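Local atomic coordinates of short-chain dehydrogenase/reductase SDR (Burkholderia phymatum, PDB entry 5IG2), a protein that binds NAD and, as a member of the short-chain dehydrogenase/reductase family, probably oxidises alcohols or reduces carbonyl groups with it as hydride carrier. Residues B[116-119]-B[120-124]; B[162-165]-B[166-170]; B[250-254]-B[255-259]; B[27-30]-B[31-34]; B[131-134]-B[135-138]. All blocks are in the same frame, centred on the assembly; numbering follows the deposited sequence.

Interaction 1 (B[116-119]-B[120-124]). With NAD (nicotinamide-adenine-dinucleotide), chain F.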
# COMPACT_ATOMS: atom_id res chain seq x y z
N ALA B 116 34.00 -37.02 37.71
CA ALA B 116 35.06 -37.28 36.74
C ALA B 116 34.90 -36.42 35.50
O ALA B 116 35.90 -35.94 34.93
CB ALA B 116 35.07 -38.76 36.37
N TRP B 117 33.67 -36.23 35.03
CA TRP B 117 33.44 -35.45 33.82
C TRP B 117 33.82 -33.99 34.03
O TRP B 117 34.65 -33.43 33.29
CB TRP B 117 31.98 -35.56 33.40
CG TRP B 117 31.61 -34.73 32.19
CD1 TRP B 117 32.35 -34.56 31.05
CD2 TRP B 117 30.41 -33.96 32.01
NE1 TRP B 117 31.67 -33.74 30.17
CE2 TRP B 117 30.48 -33.36 30.74
CE3 TRP B 117 29.27 -33.73 32.81
CZ2 TRP B 117 29.46 -32.54 30.23
CZ3 TRP B 117 28.26 -32.90 32.31
CH2 TRP B 117 28.36 -32.32 31.03
N VAL B 118 33.23 -33.35 35.05
CA VAL B 118 33.45 -31.92 35.27
C VAL B 118 34.91 -31.65 35.61
O VAL B 118 35.51 -30.70 35.09
CB VAL B 118 32.52 -31.40 36.38
CG1 VAL B 118 32.75 -29.90 36.61
CG2 VAL B 118 31.07 -31.68 36.02
N PHE B 119 35.50 -32.47 36.47
CA PHE B 119 36.88 -32.20 36.83
C PHE B 119 37.84 -32.52 35.69
O PHE B 119 38.88 -31.86 35.54
CB PHE B 119 37.25 -32.95 38.11
CG PHE B 119 37.00 -32.13 39.36
CD1 PHE B 119 35.70 -31.94 39.81
CD2 PHE B 119 38.04 -31.52 40.03
CE1 PHE B 119 35.45 -31.16 40.94
CE2 PHE B 119 37.80 -30.75 41.16
CZ PHE B 119 36.50 -30.57 41.62
N GLY B 120 37.49 -33.50 34.85
CA GLY B 120 38.33 -33.82 33.72
C GLY B 120 38.44 -32.66 32.73
O GLY B 120 39.51 -32.37 32.21
N VAL B 121 37.32 -31.99 32.47
CA VAL B 121 37.37 -30.85 31.55
C VAL B 121 37.86 -29.61 32.27
O VAL B 121 38.81 -28.95 31.82
CB VAL B 121 35.99 -30.61 30.90
CG1 VAL B 121 36.09 -29.46 29.88
CG2 VAL B 121 35.45 -31.91 30.28
N ASN B 122 37.21 -29.26 33.38
CA ASN B 122 37.38 -27.95 34.00
C ASN B 122 38.70 -27.81 34.73
O ASN B 122 39.26 -26.71 34.79
CB ASN B 122 36.24 -27.68 34.99
CG ASN B 122 34.90 -27.49 34.30
OD1 ASN B 122 34.76 -27.76 33.11
ND2 ASN B 122 33.91 -27.00 35.06
N VAL B 123 39.22 -28.90 35.30
CA VAL B 123 40.50 -28.82 36.00
C VAL B 123 41.61 -29.45 35.15
O VAL B 123 42.59 -28.78 34.82
CB VAL B 123 40.41 -29.50 37.38
CG1 VAL B 123 41.80 -29.51 38.05
CG2 VAL B 123 39.38 -28.76 38.24
N MET B 124 41.46 -30.73 34.80
CA MET B 124 42.51 -31.41 34.07
C MET B 124 42.77 -30.77 32.70
O MET B 124 43.92 -30.73 32.24
CB MET B 124 42.17 -32.89 33.92
CG MET B 124 42.14 -33.61 35.26
SD MET B 124 43.65 -33.32 36.24
CE MET B 124 43.04 -33.65 37.89
PA NAD F . 29.81 -23.08 25.77
O1A NAD F . 29.06 -24.34 25.94
O2A NAD F . 29.12 -22.08 24.82
O5B NAD F . 31.31 -23.29 25.28
C5B NAD F . 32.16 -24.26 25.92
C4B NAD F . 32.73 -25.12 24.83
O4B NAD F . 33.63 -26.09 25.41
C3B NAD F . 31.71 -25.91 23.99
O3B NAD F . 31.85 -25.63 22.60
C2B NAD F . 32.05 -27.37 24.29
O2B NAD F . 31.86 -28.22 23.16
C1B NAD F . 33.52 -27.27 24.64
N9A NAD F . 34.03 -28.39 25.42
C8A NAD F . 33.40 -29.06 26.45
N7A NAD F . 34.06 -30.10 26.89
C5A NAD F . 35.20 -30.13 26.10
C6A NAD F . 36.30 -31.01 26.06
N6A NAD F . 36.39 -32.12 26.79
N1A NAD F . 37.30 -30.73 25.19
C2A NAD F . 37.18 -29.65 24.41
N3A NAD F . 36.18 -28.76 24.34
C4A NAD F . 35.21 -29.07 25.21
O3 NAD F . 30.01 -22.38 27.18
PN NAD F . 30.88 -21.12 27.63
O1N NAD F . 31.39 -20.39 26.44
O2N NAD F . 30.07 -20.39 28.63
O5D NAD F . 32.07 -21.88 28.37
C5D NAD F . 33.42 -21.37 28.35
C4D NAD F . 33.92 -21.31 29.78
O4D NAD F . 33.27 -20.24 30.50
C3D NAD F . 33.70 -22.58 30.61
O3D NAD F . 34.88 -22.88 31.34
C2D NAD F . 32.58 -22.17 31.57
O2D NAD F . 32.64 -22.93 32.77
C1D NAD F . 32.96 -20.71 31.78
N1N NAD F . 31.87 -19.79 32.38
C2N NAD F . 30.71 -19.63 31.71
C3N NAD F . 29.74 -18.78 32.21
C7N NAD F . 28.50 -18.43 31.46
O7N NAD F . 27.53 -17.95 32.07
N7N NAD F . 28.43 -18.76 30.18
C4N NAD F . 30.00 -18.10 33.39
C5N NAD F . 31.20 -18.27 34.05
C6N NAD F . 32.14 -19.13 33.52
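Phe119 and Val123 lie side by side and point the same way, one turn apart on helix 112-140 of the Rossmann-type SDR fold. Phe119 CD2 reaches Val123 CG2 at 3.6 Å, and the ring meets this methyl obliquely. Across the subunit interface, Phe119 of the second subunit packs on both residues. Trp117 and Val121 repeat the parallel lie on the cofactor side, more loosely, with Trp117 CD1 4.2 Å from Val121 CG2. The branches of Val121 divide the work: CG1, anti to the backbone N (chi1 -177°), comes within 3.7 Å of NAD N7A, while CG2 lies beside the adenine amino group. Val118 and Asn122 are turned differently, since their side chains cross at a slant and Val118 CG1 approaches Asn122 ND2 to 3.5 Å. The amide is fixed from outside the turn: its OD1 accepts from Val101 N and its ND2 bonds to Ser167 OG on helix 162-185. Backbone geometry marks a wider pi-type turn at 120-124, where Phe119 O takes two donors. Met124 N bonds to Phe119 O at 2.9 Å with an N-H...O angle of 170°, whereas Val123 N reaches that oxygen at 3.0 Å from above the carbonyl plane.

Interaction 2 (B[162-165]-B[166-170]). With NAD (nicotinamide-adenine-dinucleotide), chain F; ACT (acetate ion), chain G.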
# COMPACT_ATOMS: atom_id res chain seq x y z
N GLY B 162 27.86 -27.68 43.49
CA GLY B 162 29.11 -27.93 44.22
C GLY B 162 30.23 -28.53 43.40
O GLY B 162 31.40 -28.24 43.64
N ILE B 163 29.90 -29.40 42.44
CA ILE B 163 30.95 -29.99 41.61
C ILE B 163 31.57 -28.93 40.72
O ILE B 163 32.79 -28.82 40.59
CB ILE B 163 30.41 -31.17 40.78
CG1 ILE B 163 29.99 -32.32 41.69
CG2 ILE B 163 31.48 -31.66 39.82
CD1 ILE B 163 29.41 -33.49 40.92
N TYR B 164 30.71 -28.12 40.10
CA TYR B 164 31.17 -27.02 39.26
C TYR B 164 31.93 -25.99 40.08
O TYR B 164 33.03 -25.56 39.71
CB TYR B 164 29.97 -26.40 38.55
CG TYR B 164 30.28 -25.29 37.58
CD1 TYR B 164 30.72 -25.58 36.28
CD2 TYR B 164 30.11 -23.96 37.94
CE1 TYR B 164 30.99 -24.57 35.37
CE2 TYR B 164 30.37 -22.93 37.03
CZ TYR B 164 30.80 -23.24 35.74
OH TYR B 164 31.07 -22.22 34.85
N ASN B 165 31.35 -25.58 41.22
CA ASN B 165 32.03 -24.64 42.12
C ASN B 165 33.42 -25.13 42.46
O ASN B 165 34.40 -24.39 42.33
CB ASN B 165 31.23 -24.46 43.42
CG ASN B 165 29.84 -23.87 43.19
OD1 ASN B 165 29.56 -23.30 42.14
ND2 ASN B 165 28.97 -24.00 44.21
N ALA B 166 33.52 -26.39 42.91
CA ALA B 166 34.80 -26.93 43.34
C ALA B 166 35.82 -26.89 42.22
O ALA B 166 36.98 -26.50 42.43
CB ALA B 166 34.61 -28.36 43.86
N SER B 167 35.40 -27.25 41.00
CA SER B 167 36.34 -27.24 39.88
C SER B 167 36.81 -25.82 39.59
O SER B 167 37.99 -25.60 39.26
CB SER B 167 35.69 -27.88 38.64
OG SER B 167 34.66 -27.08 38.08
N LYS B 168 35.93 -24.83 39.73
CA LYS B 168 36.31 -23.46 39.43
C LYS B 168 37.16 -22.84 40.54
O LYS B 168 38.03 -22.02 40.26
CB LYS B 168 35.05 -22.63 39.15
CG LYS B 168 34.30 -23.09 37.89
CD LYS B 168 35.21 -23.06 36.66
CE LYS B 168 34.42 -23.24 35.37
NZ LYS B 168 35.29 -23.04 34.16
N HIS B 169 36.93 -23.21 41.80
CA HIS B 169 37.86 -22.77 42.84
C HIS B 169 39.24 -23.37 42.62
O HIS B 169 40.26 -22.73 42.91
CB HIS B 169 37.33 -23.14 44.24
CG HIS B 169 36.23 -22.25 44.72
ND1 HIS B 169 36.39 -21.36 45.76
CD2 HIS B 169 34.95 -22.10 44.29
CE1 HIS B 169 35.25 -20.71 45.97
NE2 HIS B 169 34.36 -21.14 45.09
N ALA B 170 39.29 -24.61 42.11
CA ALA B 170 40.58 -25.21 41.76
C ALA B 170 41.28 -24.39 40.66
O ALA B 170 42.48 -24.13 40.76
CB ALA B 170 40.36 -26.66 41.33
PA NAD F . 29.81 -23.08 25.77
O1A NAD F . 29.06 -24.34 25.94
O2A NAD F . 29.12 -22.08 24.82
O5B NAD F . 31.31 -23.29 25.28
C5B NAD F . 32.16 -24.26 25.92
C4B NAD F . 32.73 -25.12 24.83
O4B NAD F . 33.63 -26.09 25.41
C3B NAD F . 31.71 -25.91 23.99
O3B NAD F . 31.85 -25.63 22.60
C2B NAD F . 32.05 -27.37 24.29
O2B NAD F . 31.86 -28.22 23.16
C1B NAD F . 33.52 -27.27 24.64
N9A NAD F . 34.03 -28.39 25.42
C8A NAD F . 33.40 -29.06 26.45
N7A NAD F . 34.06 -30.10 26.89
C5A NAD F . 35.20 -30.13 26.10
C6A NAD F . 36.30 -31.01 26.06
N6A NAD F . 36.39 -32.12 26.79
N1A NAD F . 37.30 -30.73 25.19
C2A NAD F . 37.18 -29.65 24.41
N3A NAD F . 36.18 -28.76 24.34
C4A NAD F . 35.21 -29.07 25.21
O3 NAD F . 30.01 -22.38 27.18
PN NAD F . 30.88 -21.12 27.63
O1N NAD F . 31.39 -20.39 26.44
O2N NAD F . 30.07 -20.39 28.63
O5D NAD F . 32.07 -21.88 28.37
C5D NAD F . 33.42 -21.37 28.35
C4D NAD F . 33.92 -21.31 29.78
O4D NAD F . 33.27 -20.24 30.50
C3D NAD F . 33.70 -22.58 30.61
O3D NAD F . 34.88 -22.88 31.34
C2D NAD F . 32.58 -22.17 31.57
O2D NAD F . 32.64 -22.93 32.77
C1D NAD F . 32.96 -20.71 31.78
N1N NAD F . 31.87 -19.79 32.38
C2N NAD F . 30.71 -19.63 31.71
C3N NAD F . 29.74 -18.78 32.21
C7N NAD F . 28.50 -18.43 31.46
O7N NAD F . 27.53 -17.95 32.07
N7N NAD F . 28.43 -18.76 30.18
C4N NAD F . 30.00 -18.10 33.39
C5N NAD F . 31.20 -18.27 34.05
C6N NAD F . 32.14 -19.13 33.52
C ACT G . 28.62 -19.94 35.82
O ACT G . 28.16 -19.09 36.63
OXT ACT G . 29.85 -20.18 35.91
CH3 ACT G . 27.77 -20.64 34.80
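Tyr164 OH takes part in two hydrogen bonds: it accepts one from NAD O2D at 2.7 Å and donates one to OXT of an acetate ion at 2.6 Å. Tyr164 and Lys168, set one turn apart on helix 162-185, match the YxxxK motif of the short-chain dehydrogenases, consistent with the catalytic role this pair has in relatives. The acetate, probably from the crystallisation liquor, is also bonded by Ser151 OG. Both oxygen partners of the hydroxyl lie at the edge of the tyrosine ring, near its plane.

Lys168 passes over one face of that ring. Its CG stands 4.1 Å from the ring centroid, 14° off the normal, which defines a CH-pi contact. A bend at chi2 (-57°) followed by an extended end carries NZ on to the nicotinamide ribose, where it donates to NAD O3D at 2.9 Å and to NAD O2D at 3.0 Å. Thr149 O also bonds to NZ, holding it from the protein side. NAD O2D is thus shared by the tyrosine and the lysine, and O3D is held by the lysine.

Behind the pair, Tyr164 O accepts two bonds, from Lys168 N and from Ser167 OG. On the flank toward the second subunit, His169 CD2 lies 3.1 Å from Asn165 O, which sits in the plane of the imidazole at its edge.

Interaction 3 (B[250-254]-B[255-259])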
# COMPACT_ATOMS: atom_id res chain seq x y z
N PHE B 250 40.57 -9.22 26.51
CA PHE B 250 41.74 -8.75 25.77
C PHE B 250 42.28 -7.44 26.35
O PHE B 250 43.50 -7.22 26.37
CB PHE B 250 41.41 -8.61 24.29
CG PHE B 250 41.59 -9.89 23.51
CD1 PHE B 250 40.65 -10.91 23.58
CD2 PHE B 250 42.72 -10.09 22.72
CE1 PHE B 250 40.81 -12.08 22.85
CE2 PHE B 250 42.90 -11.26 22.00
CZ PHE B 250 41.94 -12.26 22.07
N GLU B 251 41.40 -6.54 26.81
CA GLU B 251 41.89 -5.35 27.50
C GLU B 251 42.75 -5.72 28.70
O GLU B 251 43.80 -5.12 28.93
CB GLU B 251 40.72 -4.46 27.92
CG GLU B 251 40.05 -3.73 26.77
CD GLU B 251 38.75 -3.04 27.17
OE1 GLU B 251 38.31 -3.20 28.33
OE2 GLU B 251 38.17 -2.35 26.32
N ALA B 252 42.31 -6.72 29.48
CA ALA B 252 43.10 -7.13 30.64
C ALA B 252 44.44 -7.73 30.22
O ALA B 252 45.47 -7.43 30.83
CB ALA B 252 42.30 -8.13 31.49
N ILE B 253 44.43 -8.58 29.19
CA ILE B 253 45.69 -9.15 28.69
C ILE B 253 46.64 -8.05 28.28
O ILE B 253 47.84 -8.09 28.58
CB ILE B 253 45.43 -10.10 27.51
CG1 ILE B 253 44.53 -11.28 27.91
CG2 ILE B 253 46.74 -10.59 26.93
CD1 ILE B 253 44.05 -12.07 26.68
N ALA B 254 46.12 -7.04 27.57
CA ALA B 254 46.95 -5.95 27.07
C ALA B 254 47.75 -5.30 28.20
O ALA B 254 48.93 -4.97 28.03
CB ALA B 254 46.08 -4.92 26.37
N GLU B 255 47.13 -5.14 29.37
CA GLU B 255 47.79 -4.55 30.53
C GLU B 255 48.30 -5.62 31.50
O GLU B 255 48.76 -5.28 32.60
CB GLU B 255 46.85 -3.58 31.23
CG GLU B 255 45.50 -4.16 31.58
CD GLU B 255 44.53 -3.11 32.12
OE1 GLU B 255 44.31 -3.08 33.36
OE2 GLU B 255 44.00 -2.32 31.31
N ARG B 256 48.22 -6.89 31.10
CA ARG B 256 48.70 -8.03 31.89
C ARG B 256 48.09 -8.03 33.29
O ARG B 256 48.75 -8.36 34.27
CB ARG B 256 50.23 -8.05 31.95
CG ARG B 256 50.86 -8.33 30.58
CD ARG B 256 52.36 -8.43 30.67
NE ARG B 256 52.99 -8.69 29.37
CZ ARG B 256 53.30 -7.75 28.48
NH1 ARG B 256 53.01 -6.48 28.73
NH2 ARG B 256 53.88 -8.07 27.33
N ARG B 257 46.82 -7.66 33.37
CA ARG B 257 46.11 -7.70 34.64
C ARG B 257 45.66 -9.12 34.94
O ARG B 257 45.14 -9.82 34.06
CB ARG B 257 44.90 -6.76 34.60
CG ARG B 257 44.10 -6.75 35.89
CD ARG B 257 43.05 -5.66 35.92
NE ARG B 257 41.75 -6.12 35.42
CZ ARG B 257 41.20 -5.71 34.28
NH1 ARG B 257 41.83 -4.83 33.51
NH2 ARG B 257 40.01 -6.17 33.92
N PHE B 258 45.84 -9.55 36.19
CA PHE B 258 45.57 -10.94 36.54
C PHE B 258 44.07 -11.23 36.69
O PHE B 258 43.53 -12.11 36.01
CB PHE B 258 46.31 -11.32 37.83
CG PHE B 258 46.06 -12.74 38.26
CD1 PHE B 258 46.73 -13.78 37.65
CD2 PHE B 258 45.11 -13.03 39.23
CE1 PHE B 258 46.49 -15.10 38.02
CE2 PHE B 258 44.86 -14.35 39.60
CZ PHE B 258 45.55 -15.38 38.99
N TYR B 259 43.39 -10.53 37.60
CA TYR B 259 41.97 -10.80 37.86
C TYR B 259 41.10 -10.11 36.83
O TYR B 259 41.13 -8.88 36.71
CB TYR B 259 41.57 -10.33 39.26
CG TYR B 259 42.14 -11.15 40.38
CD1 TYR B 259 41.65 -12.43 40.65
CD2 TYR B 259 43.19 -10.67 41.16
CE1 TYR B 259 42.17 -13.19 41.67
CE2 TYR B 259 43.73 -11.43 42.19
CZ TYR B 259 43.22 -12.69 42.44
OH TYR B 259 43.74 -13.44 43.46
O HOH W 1 51.27 -5.08 29.80
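Positive backbone angles at Arg256 (phi 54°, psi 39°) turn the chain back over the last turn of helix 242-254 and close it with a Schellman motif. Two bonds define it: Arg257 N donates to Ala252 O at 2.9 Å, and Arg256 N to Ile253 O at 2.8 Å, the latter from well above the carbonyl plane. Glu255 N adds weak bonds to Glu251 O and Ala252 O.

The side chain of Arg257, bent at chi3 (92°), lays one face of its guanidinium over Ala252 CB, which stands 3.7 Å from the group's plane. Two partners then fix its rotation. Arg257 NH1 makes a salt bridge with Glu255 OE1 at 3.0 Å, its hydrogen bond being weak, while Arg257 NE donates to Tyr259 O at 3.1 Å. Glu255 CG, meanwhile, sits 3.3 Å from Glu251 O. A water donates to Ala254 O at 2.9 Å.

Beyond the turn, Phe258 packs on strand 189-194 and its N bonds to Asn282 OD1 of the second subunit. The Schellman bonds thus satisfy Ala252 O and Ile253 O at the helix end, NE joins the cap to the start of strand 259-260, and the charge of Arg257 is probably answered largely by Glu255, so that its effect on the helix dipole is perhaps modest.

Interaction 4 (B[27-30]-B[31-34])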
# COMPACT_ATOMS: atom_id res chain seq x y z
N GLY B 27 34.82 -18.96 23.91
CA GLY B 27 35.93 -19.35 23.05
C GLY B 27 35.77 -18.81 21.65
O GLY B 27 36.71 -18.25 21.07
N ARG B 28 34.57 -18.95 21.09
CA ARG B 28 34.28 -18.39 19.77
C ARG B 28 34.50 -16.88 19.75
O ARG B 28 35.04 -16.34 18.78
CB ARG B 28 32.86 -18.75 19.39
CG ARG B 28 32.40 -18.24 18.05
CD ARG B 28 30.99 -18.76 17.79
NE ARG B 28 30.42 -18.32 16.52
CZ ARG B 28 29.73 -17.19 16.36
NH1 ARG B 28 29.53 -16.38 17.39
NH2 ARG B 28 29.25 -16.87 15.18
N ALA B 29 34.08 -16.19 20.82
CA ALA B 29 34.25 -14.74 20.89
C ALA B 29 35.72 -14.35 21.02
O ALA B 29 36.15 -13.34 20.44
CB ALA B 29 33.43 -14.19 22.06
N PHE B 30 36.50 -15.12 21.79
CA PHE B 30 37.95 -14.91 21.82
C PHE B 30 38.54 -15.03 20.42
O PHE B 30 39.41 -14.24 20.02
CB PHE B 30 38.63 -15.92 22.74
CG PHE B 30 38.24 -15.81 24.19
CD1 PHE B 30 37.83 -14.60 24.74
CD2 PHE B 30 38.31 -16.94 25.02
CE1 PHE B 30 37.50 -14.52 26.10
CE2 PHE B 30 37.97 -16.86 26.37
CZ PHE B 30 37.56 -15.66 26.91
N ALA B 31 38.10 -16.04 19.66
CA ALA B 31 38.64 -16.25 18.33
C ALA B 31 38.28 -15.09 17.41
O ALA B 31 39.12 -14.60 16.65
CB ALA B 31 38.12 -17.58 17.78
N GLU B 32 37.03 -14.60 17.50
CA GLU B 32 36.63 -13.45 16.71
C GLU B 32 37.44 -12.22 17.07
O GLU B 32 37.89 -11.48 16.19
CB GLU B 32 35.14 -13.18 16.91
CG GLU B 32 34.25 -14.25 16.33
CD GLU B 32 32.80 -14.08 16.76
OE1 GLU B 32 32.56 -13.68 17.91
OE2 GLU B 32 31.90 -14.36 15.93
N LYS B 33 37.65 -11.98 18.37
CA LYS B 33 38.43 -10.82 18.78
C LYS B 33 39.89 -10.97 18.34
O LYS B 33 40.48 -10.02 17.82
CB LYS B 33 38.33 -10.64 20.30
CG LYS B 33 39.10 -9.45 20.85
CD LYS B 33 38.59 -8.12 20.28
CE LYS B 33 39.33 -6.97 20.94
NZ LYS B 33 38.86 -5.64 20.47
N GLY B 34 40.47 -12.16 18.53
CA GLY B 34 41.83 -12.39 18.07
C GLY B 34 41.98 -12.17 16.58
O GLY B 34 42.94 -11.54 16.13
O HOH W 2 29.29 -13.40 15.90
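From CB outward, Glu32 runs back along helix 25-36 toward Arg28, one turn earlier. CB lies 3.7 Å from both Arg28 O and Ala29 O. CG, anti to the carbonyl carbon (chi1 -68°), comes closer, to 3.3 Å from Arg28 O, and the extended chain beyond it carries the carboxylate over the turn. There the two oxygens part: OE1 lies 3.6 Å from Ala29 CA, and OE2 reaches the guanidinium of Arg28.

OE2 sits over one face of that group, offset toward the rim, 3.4 Å from Arg28 NH1, and the carboxylate and guanidinium planes are 57° apart. The oxygen is far out of the guanidinium plane, which makes this a salt bridge of charges alone with no N-H directed at it. A water bridges the two groups, donating to Glu32 OE2 at 2.8 Å and taking a weak bond from Arg28 NH1. The polar end of Arg28 finds its stronger partner across an interface, where NH2 bonds to Thr57 OG1 of the third subunit.

The helix belongs to the first beta-alpha-beta unit of the Rossmann fold, between strands 16-20 and 40-45. Phe30 stacks on Phe96, and Ala29 packs against helix 242-254. With face-on geometry, the attraction between Arg28 and Glu32 is probably only weakly directional, compatible with the guanidinium spending an N-H on the neighbouring subunit.

Interaction 5 (B[131-134]-B[135-138])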
# COMPACT_ATOMS: atom_id res chain seq x y z
N ARG B 131 50.58 -27.44 31.54
CA ARG B 131 51.72 -28.35 31.50
C ARG B 131 52.33 -28.43 30.10
O ARG B 131 53.56 -28.47 29.95
CB ARG B 131 51.30 -29.74 31.97
CG ARG B 131 52.39 -30.79 31.89
CD ARG B 131 51.89 -32.14 32.39
NE ARG B 131 50.69 -32.58 31.69
CZ ARG B 131 50.69 -33.13 30.48
NH1 ARG B 131 51.84 -33.30 29.84
NH2 ARG B 131 49.55 -33.50 29.92
N VAL B 132 51.49 -28.46 29.07
CA VAL B 132 51.99 -28.62 27.71
C VAL B 132 52.55 -27.32 27.16
O VAL B 132 53.63 -27.28 26.57
CB VAL B 132 50.89 -29.19 26.81
CG1 VAL B 132 51.29 -29.07 25.35
CG2 VAL B 132 50.61 -30.66 27.18
N PHE B 133 51.82 -26.22 27.35
CA PHE B 133 52.15 -24.99 26.63
C PHE B 133 53.09 -24.06 27.39
O PHE B 133 53.86 -23.33 26.76
CB PHE B 133 50.87 -24.23 26.27
CG PHE B 133 50.08 -24.85 25.15
CD1 PHE B 133 50.35 -24.53 23.83
CD2 PHE B 133 49.07 -25.76 25.43
CE1 PHE B 133 49.61 -25.10 22.81
CE2 PHE B 133 48.33 -26.33 24.40
CZ PHE B 133 48.60 -26.00 23.09
N ALA B 134 53.04 -24.06 28.73
CA ALA B 134 53.96 -23.19 29.47
C ALA B 134 55.42 -23.45 29.12
O ALA B 134 56.15 -22.48 28.88
CB ALA B 134 53.72 -23.29 30.98
N PRO B 135 55.91 -24.70 29.05
CA PRO B 135 57.32 -24.89 28.64
C PRO B 135 57.60 -24.37 27.25
O PRO B 135 58.68 -23.80 27.01
CB PRO B 135 57.51 -26.41 28.71
CG PRO B 135 56.43 -26.90 29.60
CD PRO B 135 55.26 -25.99 29.36
N ILE B 136 56.66 -24.55 26.32
CA ILE B 136 56.84 -24.01 24.97
C ILE B 136 57.00 -22.50 25.03
O ILE B 136 57.92 -21.93 24.43
CB ILE B 136 55.66 -24.42 24.07
CG1 ILE B 136 55.61 -25.94 23.91
CG2 ILE B 136 55.77 -23.75 22.72
CD1 ILE B 136 54.29 -26.43 23.34
N MET B 137 56.10 -21.83 25.76
CA MET B 137 56.15 -20.38 25.84
C MET B 137 57.42 -19.90 26.52
O MET B 137 58.03 -18.92 26.09
CB MET B 137 54.93 -19.85 26.57
CG MET B 137 53.63 -20.07 25.84
SD MET B 137 52.25 -19.62 26.89
CE MET B 137 50.94 -19.55 25.66
N LEU B 138 57.83 -20.57 27.60
CA LEU B 138 59.05 -20.17 28.29
C LEU B 138 60.28 -20.32 27.39
O LEU B 138 61.19 -19.49 27.43
CB LEU B 138 59.22 -20.99 29.57
CG LEU B 138 58.18 -20.71 30.66
CD1 LEU B 138 58.20 -21.79 31.73
CD2 LEU B 138 58.44 -19.35 31.27
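A proline kink near the end of helix 112-140, one of the helices flanking the parallel sheet of the SDR fold, sets the geometry here. Pro135 has no N-H to give, and its ring occupies the place of the missing bond: CD lies 3.1 Å from Arg131 O and CG 3.3 Å from the same oxygen. Regular bonding resumes at Met137: its N donates to Phe133 O at 2.9 Å, and Leu138 N to Ala134 O at 2.8 Å, both with N-H...O angles of 165°.

Ile136 folds its longer branch back along the helix. CG1 is anti to the carbonyl carbon (chi1 -63°), which brings CD1 within 3.4 Å of Val132 O. The same methyl stands 4.4 Å from Phe133 CD1, meeting that ring obliquely, and lies about as far from Val132 CG1. Val132 CG1 in turn covers one face of the Phe133 ring, offset toward the rim.

Two surroundings receive these side chains. Val132, Phe133 and Ile136 pack on Ala82 of helix 75-89, and Met137 lies against strands 94-97, 144-149 and 189-194. On another flank, Trp108 of the second subunit packs on Ala134, Pro135 and Leu138. Around the kink, then, Arg131 O and Val132 O meet carbon atoms of Pro135 and Ile136 instead of a backbone N-H of the next turn, and apolar packing probably contributes much of what holds the turn, beside the bonds of Met137 N and Leu138 N.

Along the chain the order is interaction 4, 1, 5, 2, 3. Interactions 1 and 5 share helix 112-140, with centres 21 Å apart. Interactions 1 and 2, whose centres are about 10 Å apart, are joined by a probable hydrogen bond between Asn122 ND2 and Ser167 OG (3.1 Å), so helices 112-140 and 162-185 meet beside NAD, which both contacts touch. Interactions 3 and 4 form a second touching pair, with centres 16 Å apart: Phe250 of helix 242-254 packs on Lys33 of helix 25-36. Interaction 4 lies on the opposite side of the chain's centre from interactions 1 and 2. Interactions 1, 2, 3 and 5 all touch the second subunit, while interaction 4 meets the third; only interactions 1 and 2 combine cofactor contact with the second subunit.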